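Local coordinates for restriction endonuclease AspBHI (Azoarcus sp., PDB 4OC8), which cuts DNA in a modification-dependent way as a restriction endonuclease and assembles from four copies of its chain, at residues L103-F108 / Q166-V171; L219-K224 / V339-Y344; A236-I241 / D361-L366; N311-K316 / L333-Y338. All blocks are in the same frame, centred on the assembly; numbering follows the deposited sequence.

Contact 1 (L103-F108 / Q166-V171); sequences LLRQIF and QNYKAV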
loop_
_atom_site.group_PDB
_atom_site.type_symbol
_atom_site.label_atom_id
_atom_site.label_comp_id
_atom_site.label_asym_id
_atom_site.label_seq_id
_atom_site.Cartn_x
_atom_site.Cartn_y
_atom_site.Cartn_z
ATOM N N LEU A 103 11.079 29.177 11.958
ATOM C CA LEU A 103 9.637 29.241 12.100
ATOM C C LEU A 103 9.024 27.851 12.151
ATOM O O LEU A 103 8.262 27.546 13.066
ATOM C CB LEU A 103 9.020 30.041 10.955
ATOM C CG LEU A 103 8.833 31.529 11.235
ATOM C CD1 LEU A 103 8.137 32.203 10.070
ATOM C CD2 LEU A 103 8.044 31.717 12.523
ATOM N N LEU A 104 9.355 27.017 11.166
ATOM C CA LEU A 104 8.830 25.653 11.110
ATOM C C LEU A 104 9.149 24.898 12.396
ATOM O O LEU A 104 8.293 24.216 12.983
ATOM C CB LEU A 104 9.404 24.912 9.903
ATOM C CG LEU A 104 8.856 25.340 8.541
ATOM C CD1 LEU A 104 9.561 24.607 7.409
ATOM C CD2 LEU A 104 7.357 25.103 8.474
ATOM N N ARG A 105 10.389 25.050 12.838
ATOM C CA ARG A 105 10.869 24.362 14.015
ATOM C C ARG A 105 10.049 24.787 15.211
ATOM O O ARG A 105 9.631 23.959 16.009
ATOM C CB ARG A 105 12.337 24.690 14.257
ATOM C CG ARG A 105 12.847 24.139 15.559
ATOM C CD ARG A 105 14.098 24.836 16.009
ATOM N NE ARG A 105 14.642 24.193 17.198
ATOM C CZ ARG A 105 15.780 24.553 17.781
ATOM N NH1 ARG A 105 16.492 25.557 17.279
ATOM N NH2 ARG A 105 16.207 23.911 18.863
ATOM N N GLN A 106 9.814 26.088 15.322
ATOM C CA GLN A 106 9.107 26.639 16.471
ATOM C C GLN A 106 7.644 26.193 16.488
ATOM O O GLN A 106 7.121 25.799 17.524
ATOM C CB GLN A 106 9.218 28.166 16.478
ATOM C CG GLN A 106 8.863 28.811 17.805
ATOM C CD GLN A 106 9.622 28.207 18.981
ATOM O OE1 GLN A 106 9.037 27.530 19.833
ATOM N NE2 GLN A 106 10.927 28.457 19.037
ATOM N N ILE A 107 6.999 26.253 15.329
ATOM C CA ILE A 107 5.621 25.806 15.169
ATOM C C ILE A 107 5.443 24.330 15.535
ATOM O O ILE A 107 4.550 23.978 16.314
ATOM C CB ILE A 107 5.144 26.028 13.727
ATOM C CG1 ILE A 107 5.009 27.522 13.444
ATOM C CG2 ILE A 107 3.825 25.334 13.480
ATOM C CD1 ILE A 107 4.592 27.821 12.027
ATOM N N PHE A 108 6.288 23.464 14.982
ATOM C CA PHE A 108 6.186 22.043 15.320
ATOM C C PHE A 108 6.549 21.769 16.778
ATOM O O PHE A 108 6.005 20.852 17.405
ATOM C CB PHE A 108 6.982 21.178 14.339
ATOM C CG PHE A 108 6.289 20.993 13.022
ATOM C CD1 PHE A 108 6.439 21.925 12.007
ATOM C CD2 PHE A 108 5.447 19.912 12.816
ATOM C CE1 PHE A 108 5.778 21.773 10.803
ATOM C CE2 PHE A 108 4.784 19.754 11.615
ATOM C CZ PHE A 108 4.949 20.685 10.608
ATOM N N GLN A 166 21.564 20.355 4.948
ATOM C CA GLN A 166 20.270 19.955 5.504
ATOM C C GLN A 166 19.127 20.910 5.193
ATOM O O GLN A 166 19.304 22.130 5.179
ATOM C CB GLN A 166 20.369 19.803 7.010
ATOM C CG GLN A 166 20.924 18.485 7.455
ATOM C CD GLN A 166 21.117 18.459 8.940
ATOM O OE1 GLN A 166 21.447 19.480 9.543
ATOM N NE2 GLN A 166 20.900 17.300 9.551
ATOM N N ASN A 167 17.948 20.342 4.958
ATOM C CA ASN A 167 16.746 21.144 4.752
ATOM C C ASN A 167 15.516 20.443 5.313
ATOM O O ASN A 167 15.489 19.224 5.427
ATOM C CB ASN A 167 16.548 21.466 3.273
ATOM C CG ASN A 167 15.516 22.552 3.051
ATOM O OD1 ASN A 167 15.311 23.408 3.909
ATOM N ND2 ASN A 167 14.853 22.520 1.900
ATOM N N TYR A 168 14.496 21.214 5.662
ATOM C CA TYR A 168 13.306 20.661 6.297
ATOM C C TYR A 168 12.283 20.169 5.292
ATOM O O TYR A 168 12.045 20.802 4.260
ATOM C CB TYR A 168 12.652 21.710 7.194
ATOM C CG TYR A 168 13.104 21.677 8.637
ATOM C CD1 TYR A 168 13.344 20.473 9.285
ATOM C CD2 TYR A 168 13.290 22.855 9.353
ATOM C CE1 TYR A 168 13.751 20.442 10.604
ATOM C CE2 TYR A 168 13.700 22.835 10.670
ATOM C CZ TYR A 168 13.926 21.627 11.293
ATOM O OH TYR A 168 14.330 21.605 12.610
ATOM N N LYS A 169 11.693 19.023 5.598
ATOM C CA LYS A 169 10.467 18.592 4.954
ATOM C C LYS A 169 9.397 18.580 6.032
ATOM O O LYS A 169 9.508 17.853 7.032
ATOM C CB LYS A 169 10.602 17.203 4.329
ATOM C CG LYS A 169 9.381 16.818 3.499
ATOM C CD LYS A 169 9.403 15.365 3.053
ATOM C CE LYS A 169 9.180 14.433 4.226
ATOM N NZ LYS A 169 8.882 13.058 3.767
ATOM N N ALA A 170 8.380 19.410 5.830
ATOM C CA ALA A 170 7.304 19.592 6.795
ATOM C C ALA A 170 5.995 19.051 6.245
ATOM O O ALA A 170 5.660 19.273 5.075
ATOM C CB ALA A 170 7.156 21.060 7.132
ATOM N N VAL A 171 5.259 18.341 7.094
ATOM C CA VAL A 171 3.947 17.822 6.723
ATOM C C VAL A 171 2.834 18.608 7.414
ATOM O O VAL A 171 2.824 18.751 8.637
ATOM C CB VAL A 171 3.807 16.317 7.052
ATOM C CG1 VAL A 171 2.432 15.811 6.657
ATOM C CG2 VAL A 171 4.884 15.516 6.345
#
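F108 turns the CE1-CZ side of its ring to the strand. CG stands anti to the carbonyl carbon and beside the backbone N (chi1 -77°), which turns the ring down from helix 103-108 toward strand 166-171. The rim does the touching. CZ of F108 lies 3.5 Å from the O of V171, which is at the ring edge, close to its plane, and the O of L104 lies at the edge as well. F108 CE1 also meets the methyl CB of A170 at 4.0 Å, approached obliquely. One turn earlier, L104 spreads its two branches over different residues. L104 CD1 reaches Y168 CB at 4.2 Å, and L104 CD2 reaches A170 CB at 4.3 Å. The helix and strand axes cross at 42°, 10.2 Å apart. A helix packed against a curled mixed sheet is consistent with the PUA-like assignment of this N-terminal region. F172 adds an edge-to-face stack to F108, and L153 of the neighbouring strand also packs on its ring. An alanine at F108 would lose the ring and would probably loosen the packing of the helix on A170, L153 and F172. At the third point of contact the aliphatic start of R105 lies against Y168: R105 CB is 4.0 Å from Y168 OH. R105 has CG anti to the backbone N and runs extended, so its guanidinium leads away from the strand, where NH1 is hydrogen-bonded to Q102. The Y168 hydroxyl is hydrogen-bonded to H94 and to W157 of the second subunit, so this corner also borders the interface between the two chains.

Contact 2 (L219-K224 / V339-Y344); sequences LLVRSK and VDRQAY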
loop_
_atom_site.group_PDB
_atom_site.type_symbol
_atom_site.label_atom_id
_atom_site.label_comp_id
_atom_site.label_asym_id
_atom_site.label_seq_id
_atom_site.Cartn_x
_atom_site.Cartn_y
_atom_site.Cartn_z
ATOM N N LEU A 219 -12.836 9.946 -11.740
ATOM C CA LEU A 219 -12.139 9.109 -12.718
ATOM C C LEU A 219 -11.456 9.930 -13.812
ATOM O O LEU A 219 -12.081 10.774 -14.458
ATOM C CB LEU A 219 -13.094 8.079 -13.324
ATOM C CG LEU A 219 -13.674 7.092 -12.308
ATOM C CD1 LEU A 219 -14.701 6.179 -12.962
ATOM C CD2 LEU A 219 -12.557 6.284 -11.666
ATOM N N LEU A 220 -10.167 9.674 -14.005
ATOM C CA LEU A 220 -9.338 10.512 -14.859
ATOM C C LEU A 220 -8.732 9.738 -16.021
ATOM O O LEU A 220 -8.128 8.683 -15.830
ATOM C CB LEU A 220 -8.214 11.141 -14.029
ATOM C CG LEU A 220 -7.211 12.018 -14.782
ATOM C CD1 LEU A 220 -7.859 13.327 -15.220
ATOM C CD2 LEU A 220 -5.970 12.273 -13.934
ATOM N N VAL A 221 -8.897 10.267 -17.227
ATOM C CA VAL A 221 -8.171 9.754 -18.381
ATOM C C VAL A 221 -7.156 10.795 -18.825
ATOM O O VAL A 221 -7.517 11.918 -19.172
ATOM C CB VAL A 221 -9.108 9.393 -19.549
ATOM C CG1 VAL A 221 -8.331 9.319 -20.857
ATOM C CG2 VAL A 221 -9.812 8.071 -19.270
ATOM N N ARG A 222 -5.881 10.422 -18.790
ATOM C CA ARG A 222 -4.815 11.338 -19.169
ATOM C C ARG A 222 -4.671 11.443 -20.682
ATOM O O ARG A 222 -5.041 10.532 -21.421
ATOM C CB ARG A 222 -3.484 10.914 -18.543
ATOM C CG ARG A 222 -3.287 11.361 -17.105
ATOM C CD ARG A 222 -1.908 10.975 -16.601
ATOM N NE ARG A 222 -1.795 9.537 -16.367
ATOM C CZ ARG A 222 -0.657 8.916 -16.071
ATOM N NH1 ARG A 222 0.471 9.607 -15.982
ATOM N NH2 ARG A 222 -0.645 7.605 -15.868
ATOM N N SER A 223 -4.133 12.570 -21.135
ATOM C CA SER A 223 -3.861 12.770 -22.550
ATOM C C SER A 223 -2.452 12.295 -22.879
ATOM O O SER A 223 -1.723 11.824 -22.006
ATOM C CB SER A 223 -4.006 14.246 -22.917
ATOM O OG SER A 223 -3.022 15.029 -22.263
ATOM N N LYS A 224 -2.072 12.425 -24.144
ATOM C CA LYS A 224 -0.744 12.038 -24.583
ATOM C C LYS A 224 0.304 12.944 -23.939
ATOM O O LYS A 224 1.325 12.475 -23.432
ATOM C CB LYS A 224 -0.664 12.112 -26.110
ATOM C CG LYS A 224 0.640 11.630 -26.725
ATOM C CD LYS A 224 0.598 11.804 -28.237
ATOM C CE LYS A 224 1.982 11.755 -28.863
ATOM N NZ LYS A 224 1.955 12.282 -30.260
ATOM N N VAL A 339 -0.110 5.571 -23.005
ATOM C CA VAL A 339 -1.250 4.714 -23.306
ATOM C C VAL A 339 -2.318 5.525 -24.038
ATOM O O VAL A 339 -2.719 6.588 -23.563
ATOM C CB VAL A 339 -1.859 4.139 -22.019
ATOM C CG1 VAL A 339 -3.060 3.272 -22.342
ATOM C CG2 VAL A 339 -0.817 3.351 -21.252
ATOM N N ASP A 340 -2.780 5.029 -25.186
ATOM C CA ASP A 340 -3.715 5.796 -26.015
ATOM C C ASP A 340 -5.092 5.974 -25.380
ATOM O O ASP A 340 -5.397 5.361 -24.356
ATOM C CB ASP A 340 -3.833 5.229 -27.442
ATOM C CG ASP A 340 -4.577 3.891 -27.513
ATOM O OD1 ASP A 340 -5.276 3.498 -26.553
ATOM O OD2 ASP A 340 -4.470 3.226 -28.567
ATOM N N ARG A 341 -5.919 6.795 -26.023
ATOM C CA ARG A 341 -7.250 7.129 -25.520
ATOM C C ARG A 341 -8.137 5.901 -25.301
ATOM O O ARG A 341 -8.673 5.715 -24.213
ATOM C CB ARG A 341 -7.935 8.135 -26.455
ATOM C CG ARG A 341 -9.280 8.659 -25.958
ATOM C CD ARG A 341 -9.174 9.251 -24.558
ATOM N NE ARG A 341 -8.272 10.399 -24.504
ATOM C CZ ARG A 341 -8.671 11.668 -24.510
ATOM N NH1 ARG A 341 -9.965 11.955 -24.566
ATOM N NH2 ARG A 341 -7.777 12.648 -24.457
ATOM N N GLN A 342 -8.282 5.065 -26.323
ATOM C CA GLN A 342 -9.157 3.897 -26.232
ATOM C C GLN A 342 -8.814 2.973 -25.058
ATOM O O GLN A 342 -9.699 2.565 -24.302
ATOM C CB GLN A 342 -9.151 3.111 -27.544
ATOM C CG GLN A 342 -10.142 1.950 -27.576
ATOM C CD GLN A 342 -10.074 1.145 -28.866
ATOM O OE1 GLN A 342 -9.273 1.439 -29.757
ATOM N NE2 GLN A 342 -10.917 0.119 -28.968
ATOM N N ALA A 343 -7.531 2.658 -24.899
ATOM C CA ALA A 343 -7.092 1.734 -23.853
ATOM C C ALA A 343 -7.278 2.307 -22.446
ATOM O O ALA A 343 -7.750 1.613 -21.541
ATOM C CB ALA A 343 -5.641 1.325 -24.079
ATOM N N TYR A 344 -6.898 3.572 -22.275
ATOM C CA TYR A 344 -7.068 4.275 -21.010
ATOM C C TYR A 344 -8.541 4.297 -20.633
ATOM O O TYR A 344 -8.915 3.954 -19.509
ATOM C CB TYR A 344 -6.553 5.710 -21.133
ATOM C CG TYR A 344 -5.845 6.235 -19.902
ATOM C CD1 TYR A 344 -6.375 6.047 -18.632
ATOM C CD2 TYR A 344 -4.638 6.911 -20.014
ATOM C CE1 TYR A 344 -5.717 6.528 -17.505
ATOM C CE2 TYR A 344 -3.975 7.392 -18.898
ATOM C CZ TYR A 344 -4.515 7.199 -17.647
ATOM O OH TYR A 344 -3.846 7.681 -16.542
#
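The ring of Y344 is the tight centre of this contact. Over one of its faces lie V221 CA, in a CH-pi contact 4.3 Å from the ring centroid, and the backbone N of R222, offset toward the rim. V221 CG1 adds an apolar touch on Y344 CB at 4.0 Å. At the far end of the ring, R222 NE donates to Y344 OH at 2.8 Å. The bond is nearly straight (167°), and the hydroxyl oxygen lies in the guanidinium plane. The guanidinium and ring planes stand steeply, 82° apart. R222 NH2 adds a weak bond to the same oxygen. D361 takes NH1 in a salt bridge, so the guanidinium is held from more than one side. Helix 341-349 belongs to the nuclease region, assigned to the PD-(D/E)XK clan, and connects the neighbouring parallel strands 330-335 and 354-357. D340 is its N-cap: OD1 of D340 accepts from A343 N at 2.9 Å. A phenylalanine at Y344 would remove the acceptor for NE and would probably leave R222 less firmly placed. The solvent side is looser. R341 is exposed, and its chain bends at chi2 and chi3 to curl back over the 219-224 loop. R341 CD rests on V221 CG1 at 3.8 Å. Beyond that, R341 NH2 comes no nearer to S223 CA than 4.4 Å, and makes no hydrogen bond across the contact.

Contact 3 (A236-I241 / D361-L366); sequences ALIEVI and DIVGLL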
loop_
_atom_site.group_PDB
_atom_site.type_symbol
_atom_site.label_atom_id
_atom_site.label_comp_id
_atom_site.label_asym_id
_atom_site.label_seq_id
_atom_site.Cartn_x
_atom_site.Cartn_y
_atom_site.Cartn_z
ATOM N N ALA A 236 15.328 13.088 -22.915
ATOM C CA ALA A 236 16.636 12.466 -23.062
ATOM C C ALA A 236 16.811 11.351 -22.031
ATOM O O ALA A 236 17.337 10.273 -22.346
ATOM C CB ALA A 236 17.734 13.502 -22.930
ATOM N N LEU A 237 16.354 11.614 -20.807
ATOM C CA LEU A 237 16.404 10.616 -19.740
ATOM C C LEU A 237 15.686 9.315 -20.111
ATOM O O LEU A 237 16.237 8.229 -19.929
ATOM C CB LEU A 237 15.812 11.170 -18.443
ATOM C CG LEU A 237 16.469 12.409 -17.842
ATOM C CD1 LEU A 237 15.804 12.777 -16.525
ATOM C CD2 LEU A 237 17.959 12.183 -17.660
ATOM N N ILE A 238 14.457 9.425 -20.617
ATOM C CA ILE A 238 13.700 8.239 -21.029
ATOM C C ILE A 238 14.359 7.568 -22.238
ATOM O O ILE A 238 14.368 6.330 -22.375
ATOM C CB ILE A 238 12.231 8.590 -21.360
ATOM C CG1 ILE A 238 11.546 9.200 -20.141
ATOM C CG2 ILE A 238 11.462 7.356 -21.805
ATOM C CD1 ILE A 238 11.491 8.262 -18.955
ATOM N N GLU A 239 14.924 8.397 -23.110
ATOM C CA GLU A 239 15.603 7.890 -24.291
ATOM C C GLU A 239 16.802 7.021 -23.922
ATOM O O GLU A 239 17.058 6.010 -24.582
ATOM C CB GLU A 239 16.022 9.034 -25.220
ATOM C CG GLU A 239 16.565 8.572 -26.564
ATOM C CD GLU A 239 15.674 7.538 -27.243
ATOM O OE1 GLU A 239 14.432 7.688 -27.216
ATOM O OE2 GLU A 239 16.224 6.567 -27.807
ATOM N N VAL A 240 17.529 7.402 -22.872
ATOM C CA VAL A 240 18.651 6.586 -22.405
ATOM C C VAL A 240 18.168 5.179 -22.048
ATOM O O VAL A 240 18.815 4.174 -22.384
ATOM C CB VAL A 240 19.376 7.216 -21.195
ATOM C CG1 VAL A 240 20.476 6.298 -20.698
ATOM C CG2 VAL A 240 19.955 8.565 -21.569
ATOM N N ILE A 241 17.013 5.116 -21.393
ATOM C CA ILE A 241 16.402 3.840 -21.038
ATOM C C ILE A 241 16.025 3.042 -22.280
ATOM O O ILE A 241 16.400 1.875 -22.397
ATOM C CB ILE A 241 15.159 4.017 -20.139
ATOM C CG1 ILE A 241 15.546 4.676 -18.814
ATOM C CG2 ILE A 241 14.491 2.672 -19.877
ATOM C CD1 ILE A 241 14.371 4.948 -17.903
ATOM N N ASP A 361 5.716 9.473 -15.487
ATOM C CA ASP A 361 5.773 8.796 -14.202
ATOM C C ASP A 361 7.161 8.216 -13.946
ATOM O O ASP A 361 7.684 8.303 -12.833
ATOM C CB ASP A 361 4.694 7.716 -14.124
ATOM C CG ASP A 361 3.290 8.296 -14.166
ATOM O OD1 ASP A 361 3.101 9.417 -13.646
ATOM O OD2 ASP A 361 2.379 7.643 -14.717
ATOM N N ILE A 362 7.764 7.643 -14.983
ATOM C CA ILE A 362 9.129 7.145 -14.872
ATOM C C ILE A 362 10.084 8.293 -14.549
ATOM O O ILE A 362 10.993 8.147 -13.730
ATOM C CB ILE A 362 9.579 6.416 -16.154
ATOM C CG1 ILE A 362 8.711 5.180 -16.390
ATOM C CG2 ILE A 362 11.043 6.012 -16.059
ATOM C CD1 ILE A 362 9.112 4.379 -17.605
ATOM N N VAL A 363 9.858 9.440 -15.179
ATOM C CA VAL A 363 10.670 10.618 -14.909
ATOM C C VAL A 363 10.576 11.040 -13.443
ATOM O O VAL A 363 11.596 11.326 -12.801
ATOM C CB VAL A 363 10.269 11.789 -15.811
ATOM C CG1 VAL A 363 11.014 13.047 -15.409
ATOM C CG2 VAL A 363 10.546 11.443 -17.260
ATOM N N GLY A 364 9.355 11.065 -12.912
ATOM C CA GLY A 364 9.140 11.425 -11.519
ATOM C C GLY A 364 9.796 10.455 -10.552
ATOM O O GLY A 364 10.503 10.863 -9.618
ATOM N N LEU A 365 9.566 9.165 -10.782
ATOM C CA LEU A 365 10.179 8.117 -9.973
ATOM C C LEU A 365 11.705 8.221 -9.989
ATOM O O LEU A 365 12.356 8.025 -8.963
ATOM C CB LEU A 365 9.738 6.739 -10.465
ATOM C CG LEU A 365 8.261 6.376 -10.311
ATOM C CD1 LEU A 365 7.906 5.164 -11.167
ATOM C CD2 LEU A 365 7.926 6.116 -8.853
ATOM N N LEU A 366 12.272 8.532 -11.151
ATOM C CA LEU A 366 13.718 8.706 -11.258
ATOM C C LEU A 366 14.173 9.930 -10.473
ATOM O O LEU A 366 15.216 9.895 -9.823
ATOM C CB LEU A 366 14.167 8.811 -12.722
ATOM C CG LEU A 366 14.197 7.536 -13.573
ATOM C CD1 LEU A 366 14.663 7.856 -14.976
ATOM C CD2 LEU A 366 15.072 6.457 -12.954
#
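Helices 236-241 and 361-366 cross almost at right angles. Their axes are inclined at 96° and approach to 10.2 Å. The nearest CA atoms are those of I238 and V363, 7.2 Å apart. With this steep crossing the helices meet over a short patch, and I238 and I241, one turn apart, carry the contact on one side. On the other side it falls to I362, V363 and L366. No hydrogen bond joins the two, and the touching side chains are all buried.

I238 is the bent one. Its CG1 lies beside the backbone N, and chi2 is -62° rather than extended, which swings CD1 toward the second helix. There I238 CD1 touches two branches at once: I362 CG2 at 3.7 Å and V363 CG2 at 3.7 Å. The I238 and V363 side chains cross at about a right angle. I241 is extended instead (chi2 177°). Its CD1 reaches forward tip to tip, meeting I362 CG2 at 4.0 Å and L366 CD1 at 4.1 Å. I362 CG2 therefore touches the CD1 ends of both isoleucines. It is anti to the backbone N of its own residue. V363 CG2, by contrast, is the branch beside the backbone N.

T336 and F252 border I241, and L259 of helix 251-263 packs on I362. Helix 359-368 follows strand 354-357, and the arrangement is consistent with the helices that pack beside the mixed beta sheet of a PD-(D/E)XK nuclease domain.

Contact 4 (N311-K316 / L333-Y338); sequences NAVGVK and LVTTSY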
loop_
_atom_site.group_PDB
_atom_site.type_symbol
_atom_site.label_atom_id
_atom_site.label_comp_id
_atom_site.label_asym_id
_atom_site.label_seq_id
_atom_site.Cartn_x
_atom_site.Cartn_y
_atom_site.Cartn_z
ATOM N N ASN A 311 4.880 5.465 -30.554
ATOM C CA ASN A 311 4.106 4.229 -30.545
ATOM C C ASN A 311 3.368 4.052 -29.234
ATOM O O ASN A 311 3.980 3.795 -28.200
ATOM C CB ASN A 311 5.015 3.026 -30.783
ATOM C CG ASN A 311 5.804 3.140 -32.066
ATOM O OD1 ASN A 311 7.023 3.308 -32.046
ATOM N ND2 ASN A 311 5.113 3.050 -33.194
ATOM N N ALA A 312 2.050 4.183 -29.284
ATOM C CA ALA A 312 1.230 4.140 -28.082
ATOM C C ALA A 312 1.069 2.724 -27.553
ATOM O O ALA A 312 1.253 1.753 -28.285
ATOM C CB ALA A 312 -0.135 4.742 -28.366
ATOM N N VAL A 313 0.727 2.608 -26.275
ATOM C CA VAL A 313 0.299 1.327 -25.736
ATOM C C VAL A 313 -1.207 1.222 -25.928
ATOM O O VAL A 313 -1.964 2.081 -25.481
ATOM C CB VAL A 313 0.677 1.168 -24.254
ATOM C CG1 VAL A 313 -0.067 -0.001 -23.637
ATOM C CG2 VAL A 313 2.183 0.978 -24.119
ATOM N N GLY A 314 -1.640 0.176 -26.618
ATOM C CA GLY A 314 -3.033 0.069 -26.996
ATOM C C GLY A 314 -3.810 -1.039 -26.315
ATOM O O GLY A 314 -3.348 -1.648 -25.351
ATOM N N VAL A 315 -5.000 -1.294 -26.844
ATOM C CA VAL A 315 -5.919 -2.283 -26.305
ATOM C C VAL A 315 -5.297 -3.679 -26.184
ATOM O O VAL A 315 -5.577 -4.404 -25.234
ATOM C CB VAL A 315 -7.193 -2.351 -27.177
ATOM C CG1 VAL A 315 -8.162 -3.407 -26.660
ATOM C CG2 VAL A 315 -7.856 -0.989 -27.224
ATOM N N LYS A 316 -4.448 -4.039 -27.142
ATOM C CA LYS A 316 -3.845 -5.370 -27.198
ATOM C C LYS A 316 -2.900 -5.617 -26.015
ATOM O O LYS A 316 -3.073 -6.577 -25.227
ATOM C CB LYS A 316 -3.099 -5.518 -28.527
ATOM C CG LYS A 316 -2.583 -6.911 -28.851
ATOM C CD LYS A 316 -1.938 -6.929 -30.239
ATOM C CE LYS A 316 -1.412 -8.311 -30.615
ATOM N NZ LYS A 316 -0.261 -8.742 -29.773
ATOM N N LEU A 333 1.491 -1.643 -15.173
ATOM C CA LEU A 333 1.991 -1.528 -16.533
ATOM C C LEU A 333 2.980 -0.390 -16.610
ATOM O O LEU A 333 2.600 0.774 -16.517
ATOM C CB LEU A 333 0.851 -1.283 -17.519
ATOM C CG LEU A 333 1.286 -1.053 -18.968
ATOM C CD1 LEU A 333 0.594 -2.034 -19.891
ATOM C CD2 LEU A 333 1.008 0.374 -19.405
ATOM N N VAL A 334 4.253 -0.727 -16.778
ATOM C CA VAL A 334 5.294 0.280 -16.931
ATOM C C VAL A 334 5.632 0.450 -18.408
ATOM O O VAL A 334 5.810 -0.527 -19.125
ATOM C CB VAL A 334 6.557 -0.105 -16.143
ATOM C CG1 VAL A 334 7.651 0.932 -16.341
ATOM C CG2 VAL A 334 6.224 -0.268 -14.668
ATOM N N THR A 335 5.701 1.692 -18.867
ATOM C CA THR A 335 6.020 1.955 -20.261
ATOM C C THR A 335 6.804 3.248 -20.434
ATOM O O THR A 335 6.534 4.248 -19.763
ATOM C CB THR A 335 4.755 2.023 -21.134
ATOM O OG1 THR A 335 5.099 2.530 -22.430
ATOM C CG2 THR A 335 3.719 2.937 -20.500
ATOM N N THR A 336 7.773 3.219 -21.342
ATOM C CA THR A 336 8.540 4.410 -21.686
ATOM C C THR A 336 7.794 5.269 -22.707
ATOM O O THR A 336 8.341 6.229 -23.242
ATOM C CB THR A 336 9.935 4.046 -22.230
ATOM O OG1 THR A 336 9.832 2.914 -23.107
ATOM C CG2 THR A 336 10.874 3.707 -21.084
ATOM N N SER A 337 6.543 4.913 -22.975
ATOM C CA SER A 337 5.696 5.694 -23.862
ATOM C C SER A 337 4.393 6.042 -23.158
ATOM O O SER A 337 4.336 6.073 -21.931
ATOM C CB SER A 337 5.403 4.902 -25.130
ATOM O OG SER A 337 4.471 5.576 -25.951
ATOM N N TYR A 338 3.348 6.301 -23.937
ATOM C CA TYR A 338 2.039 6.631 -23.381
ATOM C C TYR A 338 0.989 5.586 -23.753
ATOM O O TYR A 338 1.174 4.808 -24.688
ATOM C CB TYR A 338 1.587 8.003 -23.872
ATOM C CG TYR A 338 1.049 8.005 -25.289
ATOM C CD1 TYR A 338 1.906 7.902 -26.380
ATOM C CD2 TYR A 338 -0.314 8.121 -25.536
ATOM C CE1 TYR A 338 1.420 7.906 -27.676
ATOM C CE2 TYR A 338 -0.807 8.128 -26.826
ATOM C CZ TYR A 338 0.062 8.024 -27.893
ATOM O OH TYR A 338 -0.435 8.026 -29.178
#
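A methyl group sits over an aromatic face here: A312 CB lies above the ring of Y338, nearest to CZ at 3.3 Å. Y338 reaches this position with CG between its backbone N and carbonyl carbon, the crowded position (chi1 78°). This turns a ring face to A312 CB. Next to it the two backbones are joined directly. V313 N donates to Y338 O at 2.7 Å, nearly straight at 169° and in the carbonyl plane. A312 CA makes a bent C-H...O contact with Y338 O, at 3.5 Å. S337 supplies a second link. Its OG, anti to the backbone N, donates to N311 O at 2.9 Å, from above the carbonyl plane. The two segments belong to the beta-alpha-beta unit made of strand 294-305, helix 315-324 and strand 330-335. Segment 311-316 leads into the helix, with G314 as its N-cap, and segment 333-338 is the end of the second strand and the turn after it. That turn is shaped by T335, whose OG1 accepts from S337 N at 2.8 Å in an ST turn and is also hydrogen-bonded to K305 O of the first strand. V313, buried, points toward the strand. Its CG2 meets T335 OG1 at 3.7 Å, the two side chains tip to tip, while V313 CG1 touches L333 CD1 at 4.3 Å. V339 packs on L333 beside them.

Overall arrangement
Contact 1 closes first along the chain and lies in the N-terminal PUA-like region. Its centre is about 38 Å from that of contact 2, about 31 Å from contact 3 and about 41 Å from contact 4, and it touches none of them. The other three cluster around the five-stranded sheet of the nuclease region. Contacts 2 and 4 have centres about 10 Å apart and meet where D340 N probably bonds to V313 O. Contacts 3 and 4 have centres about 15 Å apart, with I362 and I238 packing on T335 and T336. Segments of contacts 2 and 3 alternate in sequence; contact 4 is nested inside both loops. Through contact 2 and the R222-D361 salt bridge the loop before helix 224-227 is held against helices 341-349 and 359-368.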